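Local coordinates for protein methanogen homoaconitase small subunit (Methanocaldococcus jannaschii, PDB 2PKP) that forms, with a larger partner subunit, a broad-specificity hydro-lyase that interconverts homocitrate, cis-homoaconitate and homoisocitrate in 2-oxosuberate biosynthesis, at residues Ile83-Ala88 with Ala105-Ile110; Ile2-Ala7 with Gly113-Ile118. One frame throughout, in Å; residues are numbered along the deposited sequence.

Contact 1 of 2, residues Ile83-Ala88 with Ala105-Ile110; sequences IAKSFA and ANTDEI
K85 and A105 meet where two parallel neighbours of the sheet in this aconitase C-terminal (swivel) domain, strands 81-84 and 101-104, run out at their C-terminal ends. Backbone bonding across the gap is limited to A105 N to A84 O, 3.0 Å, with the donor above the carbonyl plane of A84. Just beyond it, the CA-H of K85 points at A105 O in a CA-H...O contact. Within 105-110 the chain turns at once: N106 OD1 accepts from D108 N, an Asx turn that opens the 3-10 segment 107-109.

The apolar contacts lie on the I83 side. I83 CG2 reaches both T107 CG2 at 3.8 Å and A105 CB at 3.9 Å, while I83 CD1 approaches I110 CD1 more loosely. T107 CG2 also rests against A84 CA. With chi1 at 59°, T107 OG1 sits between its own backbone N and carbonyl carbon; it is hydrogen-bonded to A57 O at the end of strand 54-57, the other neighbour of strand 81-84, and K85 CG passes it at 3.4 Å.

The charged contact is K85 with D108, whose side chains cross at about a right angle. The lysine, extended beyond CG, carries NZ past T107 to the carboxylate. K85 NZ meets D108 OD1 at 2.7 Å on the syn side, out of the carboxylate plane. K85 NZ has a weak second bond to D108 OD2 at 2.9 Å.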
ATOM      1  N   ILE A  83       1.867  14.128  -5.561  1.00  8.74           N
ATOM      2  CA  ILE A  83       2.831  15.189  -5.325  1.00 12.61           C
ATOM      3  C   ILE A  83       2.439  16.370  -6.205  1.00 12.41           C
ATOM      4  O   ILE A  83       2.284  16.215  -7.415  1.00 15.68           O
ATOM      5  CB  ILE A  83       4.261  14.742  -5.701  1.00 10.10           C
ATOM      6  CG1 ILE A  83       4.615  13.444  -4.970  1.00 13.03           C
ATOM      7  CG2 ILE A  83       5.264  15.832  -5.330  1.00 10.97           C
ATOM      8  CD1 ILE A  83       5.957  12.840  -5.416  1.00 15.59           C
ATOM      9  N   ALA A  84       2.273  17.542  -5.605  1.00 12.83           N
ATOM     10  CA  ALA A  84       1.906  18.727  -6.377  1.00 15.45           C
ATOM     11  C   ALA A  84       2.534  19.984  -5.781  1.00 17.04           C
ATOM     12  O   ALA A  84       3.030  19.960  -4.649  1.00 15.31           O
ATOM     13  CB  ALA A  84       0.377  18.874  -6.422  1.00 13.15           C
ATOM     14  N   LYS A  85       2.520  21.073  -6.550  1.00 16.16           N
ATOM     15  CA  LYS A  85       3.063  22.343  -6.075  1.00 17.15           C
ATOM     16  C   LYS A  85       2.089  22.913  -5.052  1.00 16.93           C
ATOM     17  O   LYS A  85       2.493  23.558  -4.090  1.00 18.44           O
ATOM     18  CB  LYS A  85       3.240  23.330  -7.230  1.00 16.03           C
ATOM     19  CG  LYS A  85       4.328  22.953  -8.218  1.00 18.28           C
ATOM     20  CD  LYS A  85       4.519  24.059  -9.250  1.00 18.86           C
ATOM     21  CE  LYS A  85       5.581  23.702 -10.269  1.00 23.39           C
ATOM     22  NZ  LYS A  85       5.753  24.788 -11.274  1.00 23.53           N
ATOM     23  N   SER A  86       0.799  22.679  -5.280  1.00 16.46           N
ATOM     24  CA  SER A  86      -0.244  23.124  -4.360  1.00 16.60           C
ATOM     25  C   SER A  86      -1.516  22.312  -4.601  1.00 17.95           C
ATOM     26  O   SER A  86      -1.719  21.760  -5.687  1.00 16.06           O
ATOM     27  CB  SER A  86      -0.523  24.627  -4.512  1.00 16.54           C
ATOM     28  OG  SER A  86      -0.993  24.949  -5.807  1.00 17.94           O
ATOM     29  N   PHE A  87      -2.365  22.241  -3.580  1.00 18.69           N
ATOM     30  CA  PHE A  87      -3.604  21.476  -3.649  1.00 21.03           C
ATOM     31  C   PHE A  87      -4.835  22.314  -3.352  1.00 22.73           C
ATOM     32  O   PHE A  87      -4.814  23.160  -2.455  1.00 23.19           O
ATOM     33  CB  PHE A  87      -3.588  20.341  -2.623  1.00 16.63           C
ATOM     34  CG  PHE A  87      -2.618  19.239  -2.932  1.00 17.58           C
ATOM     35  CD1 PHE A  87      -2.983  18.191  -3.771  1.00 15.83           C
ATOM     36  CD2 PHE A  87      -1.350  19.228  -2.353  1.00 15.73           C
ATOM     37  CE1 PHE A  87      -2.106  17.142  -4.026  1.00 14.81           C
ATOM     38  CE2 PHE A  87      -0.461  18.182  -2.602  1.00 18.67           C
ATOM     39  CZ  PHE A  87      -0.840  17.136  -3.439  1.00 14.62           C
ATOM     40  N   ALA A  88      -5.912  22.066  -4.091  1.00 21.33           N
ATOM     41  CA  ALA A  88      -7.160  22.763  -3.827  1.00 22.25           C
ATOM     42  C   ALA A  88      -7.501  22.366  -2.388  1.00 21.43           C
ATOM     43  O   ALA A  88      -7.309  21.212  -1.985  1.00 18.47           O
ATOM     44  CB  ALA A  88      -8.250  22.292  -4.789  1.00 19.40           C
ATOM     45  N   ALA A 105       5.615  19.885  -3.180  1.00 13.79           N
ATOM     46  CA  ALA A 105       7.003  19.976  -3.636  1.00 14.74           C
ATOM     47  C   ALA A 105       7.083  20.716  -4.965  1.00 16.43           C
ATOM     48  O   ALA A 105       6.061  20.934  -5.628  1.00 14.11           O
ATOM     49  CB  ALA A 105       7.597  18.573  -3.800  1.00 14.70           C
ATOM     50  N   ASN A 106       8.294  21.106  -5.359  1.00 13.24           N
ATOM     51  CA  ASN A 106       8.460  21.782  -6.638  1.00 16.25           C
ATOM     52  C   ASN A 106       8.485  20.688  -7.697  1.00 13.75           C
ATOM     53  O   ASN A 106       9.542  20.136  -8.015  1.00 12.10           O
ATOM     54  CB  ASN A 106       9.763  22.586  -6.689  1.00 15.40           C
ATOM     55  CG  ASN A 106       9.954  23.283  -8.027  1.00 18.54           C
ATOM     56  OD1 ASN A 106       9.066  23.260  -8.890  1.00 15.51           O
ATOM     57  ND2 ASN A 106      11.110  23.907  -8.210  1.00 13.96           N
ATOM     58  N   THR A 107       7.316  20.379  -8.249  1.00 11.80           N
ATOM     59  CA  THR A 107       7.218  19.318  -9.235  1.00 13.02           C
ATOM     60  C   THR A 107       7.858  19.610 -10.583  1.00 13.19           C
ATOM     61  O   THR A 107       7.830  18.760 -11.465  1.00 15.12           O
ATOM     62  CB  THR A 107       5.764  18.885  -9.449  1.00 12.71           C
ATOM     63  OG1 THR A 107       4.988  20.006  -9.877  1.00 16.32           O
ATOM     64  CG2 THR A 107       5.188  18.334  -8.158  1.00 12.33           C
ATOM     65  N   ASP A 108       8.418  20.802 -10.764  1.00 13.93           N
ATOM     66  CA  ASP A 108       9.099  21.084 -12.028  1.00 18.29           C
ATOM     67  C   ASP A 108      10.351  20.187 -12.049  1.00 17.17           C
ATOM     68  O   ASP A 108      10.919  19.916 -13.104  1.00 16.68           O
ATOM     69  CB  ASP A 108       9.538  22.556 -12.129  1.00 18.71           C
ATOM     70  CG  ASP A 108       8.366  23.523 -12.269  1.00 22.58           C
ATOM     71  OD1 ASP A 108       7.268  23.100 -12.690  1.00 22.41           O
ATOM     72  OD2 ASP A 108       8.556  24.722 -11.969  1.00 22.93           O
ATOM     73  N   GLU A 109      10.759  19.721 -10.870  1.00 14.47           N
ATOM     74  CA  GLU A 109      11.937  18.869 -10.733  1.00 16.37           C
ATOM     75  C   GLU A 109      11.655  17.428 -11.127  1.00 17.41           C
ATOM     76  O   GLU A 109      12.575  16.616 -11.224  1.00 18.28           O
ATOM     77  CB  GLU A 109      12.447  18.886  -9.285  1.00 12.70           C
ATOM     78  CG  GLU A 109      12.886  20.251  -8.762  1.00 14.07           C
ATOM     79  CD  GLU A 109      14.168  20.770  -9.411  1.00 18.19           C
ATOM     80  OE1 GLU A 109      14.824  20.011 -10.150  1.00 17.95           O
ATOM     81  OE2 GLU A 109      14.527  21.941  -9.167  1.00 18.54           O
ATOM     82  N   ILE A 110      10.385  17.109 -11.345  1.00 17.30           N
ATOM     83  CA  ILE A 110       9.989  15.753 -11.699  1.00 16.70           C
ATOM     84  C   ILE A 110       9.408  15.657 -13.106  1.00 18.12           C
ATOM     85  O   ILE A 110       8.569  16.471 -13.500  1.00 15.63           O
ATOM     86  CB  ILE A 110       8.952  15.210 -10.694  1.00 18.14           C
ATOM     87  CG1 ILE A 110       9.502  15.334  -9.265  1.00 17.21           C
ATOM     88  CG2 ILE A 110       8.619  13.761 -11.024  1.00 13.72           C
ATOM     89  CD1 ILE A 110       8.473  15.038  -8.176  1.00 15.74           C
TER

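Contact 2 of 2, residues Ile2-Ala7 with Gly113-Ile118; sequences IIKGRA and GDIVEI
I3 and I118 begin an antiparallel pairing of strands 2-7 and 115-118 in the middle of the mixed sheet; the axes of these short segments come within 4.5 Å, at 171° between their N-to-C directions. I3 and I118 form a hydrogen-bonded pair, as do G5 and V116, each with two N-H...O bonds; A7 N to D114 O and G113 N to A7 O continue the bonding back beyond the N-terminal start of strand 115-118. I3, V116, I118 and A7 face the buried side, where I3 and I118 come together CB to CB and A7 CB rests near V116 CG1. K4, R6, I115 and E117 occupy the other face.

K4 stands directly across from E117 in a non-hydrogen-bonded pair. Its CG is anti to the backbone N (chi1 179°) and the chain stays extended. K4 CB and CG pass V116 O, CG at 3.6 Å. K4 CD lies 3.4 Å from E117 OE1. K4 CE lies 3.9 Å from I115 CG2. K4 NZ ends in a salt bridge to E117 OE1 at 3.2 Å, met on the anti side. K4 NZ also bridges to E117 OE2 of the second subunit, and the reciprocal pair repeats it. I2 CG2 presses on E117 CG at 3.4 Å.

Farther along, I115 CD1 lies over one face of the R6 guanidinium, 3.4 Å from NH1, and G113 O is at its edge. An alanine in place of E117 would probably leave K4 of both subunits without a carboxylate mate and open a gap beside I2 CG2. K4 and E117 of the two subunits form a reciprocal set of salt bridges, which probably neutralise one another's charges and help hold the dimer together.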
ATOM      1  N   ILE A   2       8.286   4.682   3.250  1.00 18.50           N
ATOM      2  CA  ILE A   2       8.728   5.088   1.929  1.00 17.78           C
ATOM      3  C   ILE A   2       7.783   4.609   0.842  1.00 18.04           C
ATOM      4  O   ILE A   2       7.406   3.441   0.807  1.00 19.30           O
ATOM      5  CB  ILE A   2      10.140   4.532   1.650  1.00 19.67           C
ATOM      6  CG1 ILE A   2      11.155   5.253   2.544  1.00 19.70           C
ATOM      7  CG2 ILE A   2      10.481   4.662   0.172  1.00 17.01           C
ATOM      8  CD1 ILE A   2      12.547   4.642   2.506  1.00 24.85           C
ATOM      9  N   ILE A   3       7.403   5.528  -0.038  1.00 16.61           N
ATOM     10  CA  ILE A   3       6.529   5.208  -1.157  1.00 16.97           C
ATOM     11  C   ILE A   3       7.390   5.361  -2.397  1.00 18.62           C
ATOM     12  O   ILE A   3       7.915   6.447  -2.653  1.00 21.29           O
ATOM     13  CB  ILE A   3       5.338   6.187  -1.243  1.00 19.12           C
ATOM     14  CG1 ILE A   3       4.423   5.996  -0.030  1.00 18.90           C
ATOM     15  CG2 ILE A   3       4.566   5.961  -2.544  1.00 20.39           C
ATOM     16  CD1 ILE A   3       3.364   7.068   0.107  1.00 22.28           C
ATOM     17  N   LYS A   4       7.556   4.279  -3.154  1.00 14.51           N
ATOM     18  CA  LYS A   4       8.375   4.320  -4.359  1.00 14.45           C
ATOM     19  C   LYS A   4       7.642   3.747  -5.561  1.00 15.07           C
ATOM     20  O   LYS A   4       7.127   2.626  -5.517  1.00 13.78           O
ATOM     21  CB  LYS A   4       9.685   3.559  -4.134  1.00 14.44           C
ATOM     22  CG  LYS A   4      10.616   3.517  -5.335  1.00 17.30           C
ATOM     23  CD  LYS A   4      12.011   3.084  -4.907  1.00 19.26           C
ATOM     24  CE  LYS A   4      12.974   3.018  -6.080  1.00 19.06           C
ATOM     25  NZ  LYS A   4      14.368   2.785  -5.595  1.00 21.65           N
ATOM     26  N   GLY A   5       7.600   4.527  -6.639  1.00 12.24           N
ATOM     27  CA  GLY A   5       6.931   4.077  -7.847  1.00 11.56           C
ATOM     28  C   GLY A   5       7.170   5.002  -9.022  1.00 14.67           C
ATOM     29  O   GLY A   5       7.961   5.944  -8.932  1.00 13.76           O
ATOM     30  N   ARG A   6       6.483   4.739 -10.128  1.00 14.60           N
ATOM     31  CA  ARG A   6       6.634   5.559 -11.314  1.00 15.30           C
ATOM     32  C   ARG A   6       5.753   6.803 -11.226  1.00 14.54           C
ATOM     33  O   ARG A   6       4.601   6.736 -10.797  1.00 11.84           O
ATOM     34  CB  ARG A   6       6.287   4.751 -12.574  1.00 19.46           C
ATOM     35  CG  ARG A   6       6.577   5.496 -13.876  1.00 26.61           C
ATOM     36  CD  ARG A   6       6.262   4.646 -15.107  1.00 32.77           C
ATOM     37  NE  ARG A   6       7.096   3.446 -15.175  1.00 40.89           N
ATOM     38  CZ  ARG A   6       8.424   3.458 -15.266  1.00 44.55           C
ATOM     39  NH1 ARG A   6       9.083   4.610 -15.306  1.00 45.30           N
ATOM     40  NH2 ARG A   6       9.097   2.314 -15.307  1.00 46.29           N
ATOM     41  N   ALA A   7       6.311   7.933 -11.639  1.00 11.60           N
ATOM     42  CA  ALA A   7       5.600   9.200 -11.606  1.00 14.17           C
ATOM     43  C   ALA A   7       4.803   9.450 -12.887  1.00 14.01           C
ATOM     44  O   ALA A   7       5.298   9.228 -13.987  1.00 12.83           O
ATOM     45  CB  ALA A   7       6.596  10.332 -11.396  1.00  8.83           C
ATOM     46  N   GLY A 113       7.298   9.646 -15.972  1.00 17.68           N
ATOM     47  CA  GLY A 113       8.075   8.425 -16.083  1.00 16.59           C
ATOM     48  C   GLY A 113       9.244   8.305 -15.116  1.00 17.39           C
ATOM     49  O   GLY A 113       9.893   7.257 -15.066  1.00 16.44           O
ATOM     50  N   ASP A 114       9.540   9.358 -14.360  1.00 15.71           N
ATOM     51  CA  ASP A 114      10.642   9.271 -13.398  1.00 18.11           C
ATOM     52  C   ASP A 114      10.256   8.277 -12.314  1.00 16.76           C
ATOM     53  O   ASP A 114       9.073   8.053 -12.059  1.00 18.26           O
ATOM     54  CB  ASP A 114      10.922  10.620 -12.712  1.00 13.40           C
ATOM     55  CG  ASP A 114      11.744  11.574 -13.576  1.00 19.22           C
ATOM     56  OD1 ASP A 114      12.444  11.113 -14.500  1.00 15.77           O
ATOM     57  OD2 ASP A 114      11.700  12.791 -13.310  1.00 19.01           O
ATOM     58  N   ILE A 115      11.254   7.656 -11.693  1.00 17.59           N
ATOM     59  CA  ILE A 115      10.988   6.744 -10.592  1.00 16.40           C
ATOM     60  C   ILE A 115      11.236   7.614  -9.360  1.00 17.40           C
ATOM     61  O   ILE A 115      12.340   8.136  -9.180  1.00 17.00           O
ATOM     62  CB  ILE A 115      11.959   5.548 -10.588  1.00 20.08           C
ATOM     63  CG1 ILE A 115      11.816   4.765 -11.899  1.00 19.22           C
ATOM     64  CG2 ILE A 115      11.677   4.653  -9.376  1.00 18.92           C
ATOM     65  CD1 ILE A 115      10.407   4.279 -12.179  1.00 19.76           C
ATOM     66  N   VAL A 116      10.213   7.796  -8.532  1.00 14.32           N
ATOM     67  CA  VAL A 116      10.355   8.635  -7.351  1.00 13.97           C
ATOM     68  C   VAL A 116      10.223   7.840  -6.067  1.00 15.92           C
ATOM     69  O   VAL A 116       9.454   6.883  -5.985  1.00 16.33           O
ATOM     70  CB  VAL A 116       9.314   9.788  -7.335  1.00 15.18           C
ATOM     71  CG1 VAL A 116       9.521  10.688  -8.548  1.00 13.44           C
ATOM     72  CG2 VAL A 116       7.891   9.233  -7.314  1.00 12.76           C
ATOM     73  N   GLU A 117      10.991   8.246  -5.067  1.00 12.77           N
ATOM     74  CA  GLU A 117      10.983   7.586  -3.771  1.00 15.58           C
ATOM     75  C   GLU A 117      10.674   8.657  -2.738  1.00 16.12           C
ATOM     76  O   GLU A 117      11.512   9.518  -2.451  1.00 16.08           O
ATOM     77  CB  GLU A 117      12.358   6.959  -3.502  1.00 14.81           C
ATOM     78  CG  GLU A 117      12.383   5.946  -2.385  1.00 22.57           C
ATOM     79  CD  GLU A 117      13.754   5.323  -2.196  1.00 20.29           C
ATOM     80  OE1 GLU A 117      14.353   4.849  -3.191  1.00 22.80           O
ATOM     81  OE2 GLU A 117      14.229   5.303  -1.047  1.00 25.65           O
ATOM     82  N   ILE A 118       9.459   8.615  -2.203  1.00 14.17           N
ATOM     83  CA  ILE A 118       9.024   9.581  -1.206  1.00 16.47           C
ATOM     84  C   ILE A 118       9.291   9.048   0.196  1.00 20.12           C
ATOM     85  O   ILE A 118       8.712   8.035   0.598  1.00 16.97           O
ATOM     86  CB  ILE A 118       7.515   9.859  -1.327  1.00 17.32           C
ATOM     87  CG1 ILE A 118       7.180  10.318  -2.749  1.00 17.42           C
ATOM     88  CG2 ILE A 118       7.096  10.916  -0.306  1.00 17.33           C
ATOM     89  CD1 ILE A 118       5.684  10.352  -3.036  1.00 17.24           C
TER

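The two contacts have centres 14 Å apart and belong to one mixed sheet. Contact 2 joins the two ends of the chain segment that contains contact 1: strand 2-9 comes first; much later follow strand 81-84, helix 89-98 and strand 101-104, then the turn at 105-110 and strand 115-119. Contact 1 lies at the parallel end of the sheet, contact 2 where strand 2-9 passes from parallel to antiparallel neighbours; strand 54-57 lies between 2-9 and 81-84. They touch through I83 CD1 and I118 CD1, 3.5 Å apart, and through I110 CG2, which packs on A7 and V116. One apolar layer is therefore shared, while the opposite face of contact 2 meets the second subunit.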